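Local coordinates for SsfS6 (Streptomyces sp. SF2575, PDB 4FZR), which belongs to the erythromycin biosynthesis protein CIII-like family and is built as two domains of the GT-B fold, each around a parallel beta-sheet, at residues A[296-301]-A[317-322]; A[340-345]-A[375-380]. All blocks are in the same frame, centred on the assembly; numbering follows the deposited sequence.

Interaction 1. Residues A[296-301]-A[317-322]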
ATOM      1  N   ALA A 296     -12.753   0.952   7.242  1.00 57.63           N
ATOM      2  CA  ALA A 296     -12.457   0.570   8.623  1.00 60.86           C
ATOM      3  C   ALA A 296     -13.574   0.995   9.573  1.00 59.57           C
ATOM      4  O   ALA A 296     -13.730   0.432  10.657  1.00 54.91           O
ATOM      5  CB  ALA A 296     -11.137   1.174   9.062  1.00 62.64           C
ATOM      6  N   ILE A 297     -14.338   1.999   9.156  1.00 58.56           N
ATOM      7  CA  ILE A 297     -15.463   2.507   9.937  1.00 58.30           C
ATOM      8  C   ILE A 297     -16.720   1.692   9.647  1.00 63.45           C
ATOM      9  O   ILE A 297     -17.674   1.695  10.424  1.00 54.78           O
ATOM     10  CB  ILE A 297     -15.742   3.987   9.594  1.00 55.28           C
ATOM     11  CG1 ILE A 297     -16.883   4.543  10.448  1.00 64.93           C
ATOM     12  CG2 ILE A 297     -16.083   4.135   8.124  1.00 60.31           C
ATOM     13  CD1 ILE A 297     -17.363   5.898   9.992  1.00 59.37           C
HETATM   14  N   MSE A 298     -16.703   0.981   8.524  1.00 60.93           N
HETATM   15  CA  MSE A 298     -17.881   0.273   8.035  1.00 56.64           C
HETATM   16  C   MSE A 298     -18.479  -0.696   9.058  1.00 54.90           C
HETATM   17  O   MSE A 298     -19.694  -0.705   9.265  1.00 61.38           O
HETATM   18  CB  MSE A 298     -17.541  -0.473   6.741  1.00 63.19           C
HETATM   19  CG  MSE A 298     -18.748  -0.820   5.894  1.00 54.04           C
HETATM   20 SE   MSE A 298     -19.746   0.764   5.349  1.00 67.19          SE
HETATM   21  CE  MSE A 298     -18.405   1.608   4.208  1.00 51.29           C
ATOM     22  N   PRO A 299     -17.634  -1.520   9.699  1.00 66.24           N
ATOM     23  CA  PRO A 299     -18.166  -2.488  10.666  1.00 55.19           C
ATOM     24  C   PRO A 299     -18.966  -1.834  11.790  1.00 62.80           C
ATOM     25  O   PRO A 299     -19.808  -2.489  12.408  1.00 69.32           O
ATOM     26  CB  PRO A 299     -16.903  -3.139  11.241  1.00 53.70           C
ATOM     27  CG  PRO A 299     -15.861  -2.951  10.193  1.00 64.34           C
ATOM     28  CD  PRO A 299     -16.171  -1.633   9.550  1.00 67.68           C
ATOM     29  N   ALA A 300     -18.708  -0.556  12.043  1.00 63.78           N
ATOM     30  CA  ALA A 300     -19.282   0.127  13.197  1.00 67.91           C
ATOM     31  C   ALA A 300     -20.654   0.752  12.939  1.00 58.35           C
ATOM     32  O   ALA A 300     -21.085   1.610  13.704  1.00 69.16           O
ATOM     33  CB  ALA A 300     -18.314   1.193  13.698  1.00 67.46           C
ATOM     34  N   CYS A 301     -21.347   0.331  11.884  1.00 59.28           N
ATOM     35  CA  CYS A 301     -22.656   0.913  11.586  1.00 62.58           C
ATOM     36  C   CYS A 301     -23.608  -0.037  10.857  1.00 48.23           C
ATOM     37  O   CYS A 301     -23.210  -1.098  10.380  1.00 49.71           O
ATOM     38  CB  CYS A 301     -22.494   2.215  10.795  1.00 59.57           C
ATOM     39  SG  CYS A 301     -21.525   2.059   9.287  1.00 73.11           S
ATOM     40  N   LEU A 317     -21.343  -3.454   0.180  1.00 17.68           N
ATOM     41  CA  LEU A 317     -21.680  -4.832  -0.161  1.00 21.85           C
ATOM     42  C   LEU A 317     -20.724  -5.817   0.508  1.00 23.32           C
ATOM     43  O   LEU A 317     -21.163  -6.777   1.143  1.00 21.16           O
ATOM     44  CB  LEU A 317     -21.666  -5.039  -1.682  1.00 17.89           C
ATOM     45  CG  LEU A 317     -22.934  -4.688  -2.468  1.00 27.50           C
ATOM     46  CD1 LEU A 317     -22.780  -5.090  -3.929  1.00 27.78           C
ATOM     47  CD2 LEU A 317     -24.153  -5.359  -1.857  1.00 19.98           C
ATOM     48  N   SER A 318     -19.422  -5.580   0.375  1.00 23.15           N
ATOM     49  CA  SER A 318     -18.429  -6.526   0.881  1.00 23.58           C
ATOM     50  C   SER A 318     -18.419  -6.583   2.406  1.00 16.56           C
ATOM     51  O   SER A 318     -17.968  -7.563   2.999  1.00 19.97           O
ATOM     52  CB  SER A 318     -17.034  -6.187   0.342  1.00 25.77           C
ATOM     53  OG  SER A 318     -16.312  -5.321   1.204  1.00 28.30           O
ATOM     54  N   GLU A 319     -18.925  -5.530   3.037  1.00 18.42           N
ATOM     55  CA  GLU A 319     -19.019  -5.486   4.491  1.00 27.70           C
ATOM     56  C   GLU A 319     -20.427  -5.824   4.996  1.00 30.16           C
ATOM     57  O   GLU A 319     -20.683  -5.790   6.200  1.00 35.70           O
ATOM     58  CB  GLU A 319     -18.575  -4.114   5.011  1.00 37.85           C
ATOM     59  CG  GLU A 319     -17.062  -3.980   5.160  1.00 40.36           C
ATOM     60  CD  GLU A 319     -16.499  -4.913   6.216  1.00 48.88           C
ATOM     61  OE1 GLU A 319     -17.281  -5.393   7.064  1.00 60.00           O
ATOM     62  OE2 GLU A 319     -15.276  -5.168   6.196  1.00 56.43           O
ATOM     63  N   GLY A 320     -21.330  -6.160   4.078  1.00 25.00           N
ATOM     64  CA  GLY A 320     -22.665  -6.602   4.443  1.00 27.15           C
ATOM     65  C   GLY A 320     -23.469  -5.548   5.183  1.00 26.54           C
ATOM     66  O   GLY A 320     -24.138  -5.847   6.173  1.00 25.06           O
ATOM     67  N   VAL A 321     -23.409  -4.314   4.693  1.00 23.18           N
ATOM     68  CA  VAL A 321     -24.143  -3.208   5.301  1.00 25.00           C
ATOM     69  C   VAL A 321     -25.156  -2.646   4.298  1.00 34.07           C
ATOM     70  O   VAL A 321     -24.771  -2.212   3.207  1.00 24.93           O
ATOM     71  CB  VAL A 321     -23.185  -2.085   5.770  1.00 27.30           C
ATOM     72  CG1 VAL A 321     -23.970  -0.932   6.383  1.00 30.88           C
ATOM     73  CG2 VAL A 321     -22.170  -2.632   6.768  1.00 29.58           C
ATOM     74  N   PRO A 322     -26.455  -2.660   4.658  1.00 21.41           N
ATOM     75  CA  PRO A 322     -27.498  -2.148   3.756  1.00 35.13           C
ATOM     76  C   PRO A 322     -27.283  -0.679   3.392  1.00 30.57           C
ATOM     77  O   PRO A 322     -26.809   0.098   4.223  1.00 28.22           O
ATOM     78  CB  PRO A 322     -28.796  -2.334   4.558  1.00 29.82           C
ATOM     79  CG  PRO A 322     -28.367  -2.505   5.974  1.00 27.45           C
ATOM     80  CD  PRO A 322     -27.019  -3.152   5.928  1.00 24.00           C
TER
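Met298 and Glu319 bring the two backbones together, 6.9 Å apart from CA to CA, and the chains are somewhat wider apart at Cys301 and Val321, 7.7 Å between CA atoms. No hydrogen bond spans this gap; the contact is made by side chains. Met298, modelled as selenomethionine, has CG anti to its backbone N (chi1 -159°), which lays that methylene against Glu319: Met298 CG sits 3.4 Å from Glu319 CB, a tight carbon-carbon approach. The two side chains cross obliquely, and where they meet, only CB and CG of each are involved. Beyond CG the Met298 chain bends and its end, SE and CE, leads away from segment 317-322. The Glu319 chain bends at chi2, and its OE1 comes within 4.2 Å of Pro299 CG. The same Met298 CG also meets Val321 CG2, at 4.0 Å, a contact between two apolar side chains. Val321 also faces the carbonyl of Cys301, whose O lies 4.1 Å from both Val321 CG1 and Val321 CG2. Gly320, with positive phi (62°), ends helix 310-318 in a Schellman motif and turns the chain so that Val321 can follow Glu319 into the contact. Segment 296-301 passes through a 3-10 segment at Met298 and Pro299 and leads on to strand 303-306, while 317-322 leads into strand 323-325. These strands are neighbours in the parallel sheet of the C-terminal domain; Val304 of the first touches both Met298 and Val321 and closes the contact from the sheet side.

Interaction 2. Residues A[340-345]-A[375-380]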
ATOM      1  N   HIS A 340     -30.824  -2.513  -5.843  1.00 45.36           N
ATOM      2  CA  HIS A 340     -32.207  -2.422  -5.395  1.00 35.55           C
ATOM      3  C   HIS A 340     -32.941  -3.750  -5.561  1.00 41.90           C
ATOM      4  O   HIS A 340     -33.686  -4.176  -4.675  1.00 44.08           O
ATOM      5  CB  HIS A 340     -32.941  -1.338  -6.179  1.00 39.62           C
ATOM      6  CG  HIS A 340     -34.311  -1.042  -5.655  1.00 52.75           C
ATOM      7  ND1 HIS A 340     -34.518  -0.419  -4.443  1.00 54.22           N
ATOM      8  CD2 HIS A 340     -35.540  -1.295  -6.163  1.00 44.00           C
ATOM      9  CE1 HIS A 340     -35.815  -0.292  -4.232  1.00 44.78           C
ATOM     10  NE2 HIS A 340     -36.458  -0.814  -5.260  1.00 56.12           N
ATOM     11  N   ALA A 341     -32.725  -4.394  -6.704  1.00 35.82           N
ATOM     12  CA  ALA A 341     -33.384  -5.657  -7.024  1.00 33.46           C
ATOM     13  C   ALA A 341     -32.946  -6.779  -6.084  1.00 39.42           C
ATOM     14  O   ALA A 341     -33.725  -7.683  -5.781  1.00 46.34           O
ATOM     15  CB  ALA A 341     -33.105  -6.045  -8.479  1.00 22.51           C
ATOM     16  N   ALA A 342     -31.701  -6.713  -5.620  1.00 41.11           N
ATOM     17  CA  ALA A 342     -31.146  -7.736  -4.740  1.00 31.94           C
ATOM     18  C   ALA A 342     -31.637  -7.578  -3.300  1.00 29.92           C
ATOM     19  O   ALA A 342     -31.395  -8.441  -2.455  1.00 36.79           O
ATOM     20  CB  ALA A 342     -29.624  -7.698  -4.790  1.00 31.61           C
ATOM     21  N   GLY A 343     -32.318  -6.472  -3.022  1.00 26.58           N
ATOM     22  CA  GLY A 343     -32.882  -6.230  -1.704  1.00 32.25           C
ATOM     23  C   GLY A 343     -31.842  -5.851  -0.668  1.00 32.82           C
ATOM     24  O   GLY A 343     -32.112  -5.888   0.533  1.00 35.78           O
ATOM     25  N   ALA A 344     -30.653  -5.473  -1.128  1.00 32.82           N
ATOM     26  CA  ALA A 344     -29.561  -5.141  -0.219  1.00 35.32           C
ATOM     27  C   ALA A 344     -29.555  -3.658   0.137  1.00 29.63           C
ATOM     28  O   ALA A 344     -28.822  -3.230   1.025  1.00 34.75           O
ATOM     29  CB  ALA A 344     -28.226  -5.549  -0.823  1.00 30.92           C
ATOM     30  N   GLY A 345     -30.375  -2.873  -0.551  1.00 32.24           N
ATOM     31  CA  GLY A 345     -30.453  -1.451  -0.277  1.00 26.70           C
ATOM     32  C   GLY A 345     -31.552  -0.789  -1.079  1.00 39.15           C
ATOM     33  O   GLY A 345     -32.233  -1.444  -1.870  1.00 40.17           O
ATOM     34  N   ALA A 375     -27.816  -7.931   2.376  1.00 28.75           N
ATOM     35  CA  ALA A 375     -26.487  -7.327   2.332  1.00 33.62           C
ATOM     36  C   ALA A 375     -25.435  -8.322   2.807  1.00 28.08           C
ATOM     37  O   ALA A 375     -24.381  -8.469   2.188  1.00 25.40           O
ATOM     38  CB  ALA A 375     -26.449  -6.071   3.190  1.00 28.43           C
ATOM     39  N   ARG A 376     -25.734  -9.003   3.909  1.00 27.00           N
ATOM     40  CA  ARG A 376     -24.818  -9.984   4.480  1.00 26.68           C
ATOM     41  C   ARG A 376     -24.706 -11.217   3.592  1.00 28.90           C
ATOM     42  O   ARG A 376     -23.642 -11.828   3.503  1.00 32.69           O
ATOM     43  CB  ARG A 376     -25.276 -10.396   5.879  1.00 26.44           C
ATOM     44  CG  ARG A 376     -25.223  -9.280   6.905  1.00 27.21           C
ATOM     45  CD  ARG A 376     -25.612  -9.793   8.279  1.00 29.76           C
ATOM     46  NE  ARG A 376     -25.454  -8.777   9.314  1.00 29.99           N
ATOM     47  CZ  ARG A 376     -25.777  -8.957  10.591  1.00 39.68           C
ATOM     48  NH1 ARG A 376     -26.279 -10.116  10.996  1.00 35.20           N
ATOM     49  NH2 ARG A 376     -25.597  -7.977  11.465  1.00 47.05           N
ATOM     50  N   ARG A 377     -25.806 -11.585   2.939  1.00 32.58           N
ATOM     51  CA  ARG A 377     -25.790 -12.705   2.001  1.00 33.34           C
ATOM     52  C   ARG A 377     -24.820 -12.422   0.860  1.00 22.92           C
ATOM     53  O   ARG A 377     -24.031 -13.285   0.475  1.00 26.56           O
ATOM     54  CB  ARG A 377     -27.190 -12.974   1.438  1.00 27.43           C
ATOM     55  CG  ARG A 377     -27.201 -13.992   0.300  1.00 31.99           C
ATOM     56  CD  ARG A 377     -28.603 -14.256  -0.237  1.00 36.04           C
ATOM     57  NE  ARG A 377     -29.249 -13.039  -0.721  1.00 31.86           N
ATOM     58  CZ  ARG A 377     -28.966 -12.442  -1.876  1.00 30.84           C
ATOM     59  NH1 ARG A 377     -28.036 -12.931  -2.685  1.00 34.05           N
ATOM     60  NH2 ARG A 377     -29.613 -11.340  -2.225  1.00 28.14           N
ATOM     61  N   LEU A 378     -24.885 -11.205   0.327  1.00 22.85           N
ATOM     62  CA  LEU A 378     -24.035 -10.795  -0.786  1.00 23.20           C
ATOM     63  C   LEU A 378     -22.576 -10.681  -0.359  1.00 23.57           C
ATOM     64  O   LEU A 378     -21.674 -11.106  -1.085  1.00 16.66           O
ATOM     65  CB  LEU A 378     -24.517  -9.459  -1.350  1.00 21.10           C
ATOM     66  CG  LEU A 378     -25.824  -9.526  -2.137  1.00 21.21           C
ATOM     67  CD1 LEU A 378     -26.337  -8.131  -2.438  1.00 25.04           C
ATOM     68  CD2 LEU A 378     -25.628 -10.313  -3.424  1.00 22.27           C
ATOM     69  N   ALA A 379     -22.346 -10.104   0.816  1.00 18.16           N
ATOM     70  CA  ALA A 379     -21.001 -10.029   1.377  1.00 24.47           C
ATOM     71  C   ALA A 379     -20.411 -11.430   1.471  1.00 24.15           C
ATOM     72  O   ALA A 379     -19.279 -11.670   1.052  1.00 25.35           O
ATOM     73  CB  ALA A 379     -21.024  -9.372   2.753  1.00 23.62           C
ATOM     74  N   ALA A 380     -21.196 -12.355   2.012  1.00 27.81           N
ATOM     75  CA  ALA A 380     -20.758 -13.733   2.189  1.00 24.89           C
ATOM     76  C   ALA A 380     -20.469 -14.391   0.841  1.00 26.65           C
ATOM     77  O   ALA A 380     -19.555 -15.208   0.724  1.00 26.23           O
ATOM     78  CB  ALA A 380     -21.810 -14.522   2.955  1.00 32.76           C
TER
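Leu378 reaches across from its helix with a single methyl: CD1 lies 3.6 Å from Ala344 CB and 4.1 Å from Ala342 CB, so two alanines of the turn meet one branch of the leucine. One turn earlier, Ala375 comes in close, its CA only 4.6 Å from Ala344 CA, with the methyls 4.4 Å apart from CB to CB; small side chains allow this approach. Exposed Arg377 adds a polar contact. A bend at chi3 (58°) turns NE out of the extended line, and the guanidinium presents its edge to the carbonyl of Ala342, with NH2 3.4 Å from Ala342 O. The firmer partner of that NH2 is Asn374 OD1, and Asn374 ND2 makes a weak hydrogen bond to Gly343 O, a weak link between the turn and helix 370-382. Gly343, with positive phi, forms a Schellman motif where helix 333-341 gives way to the turn, and sets Ala342 and Ala344 facing helix 370-382. Loop residues Ser193 and Met194 touch Leu378, and Met194 also touches Ala342. The turn then enters strand 345-347, an edge strand of the sheet within this chain, with helix 370-382 packed against the turn that leads into it.

Interactions 1 and 2 share a plan: in each, a helix gives way at a Schellman glycine and the chain passes into a strand of the C-terminal sheet, 323-325 in the first and 345-347 in the second, which are neighbours there. Helix 370-382 joins them, since Leu378 touches Leu317 of interaction 1 (CD1 to CD2, 3.6 Å) and Ala379 packs on the end of helix 310-318. Both are largely buried. Interaction 1 joins the connections that follow two helices, chiefly through the Met298 and Glu319 methylenes and Val321, with Glu319 and Pro299 partly exposed; interaction 2 sets a helix against a turn through small methyls, with exposed Arg377 supplying its polar margin.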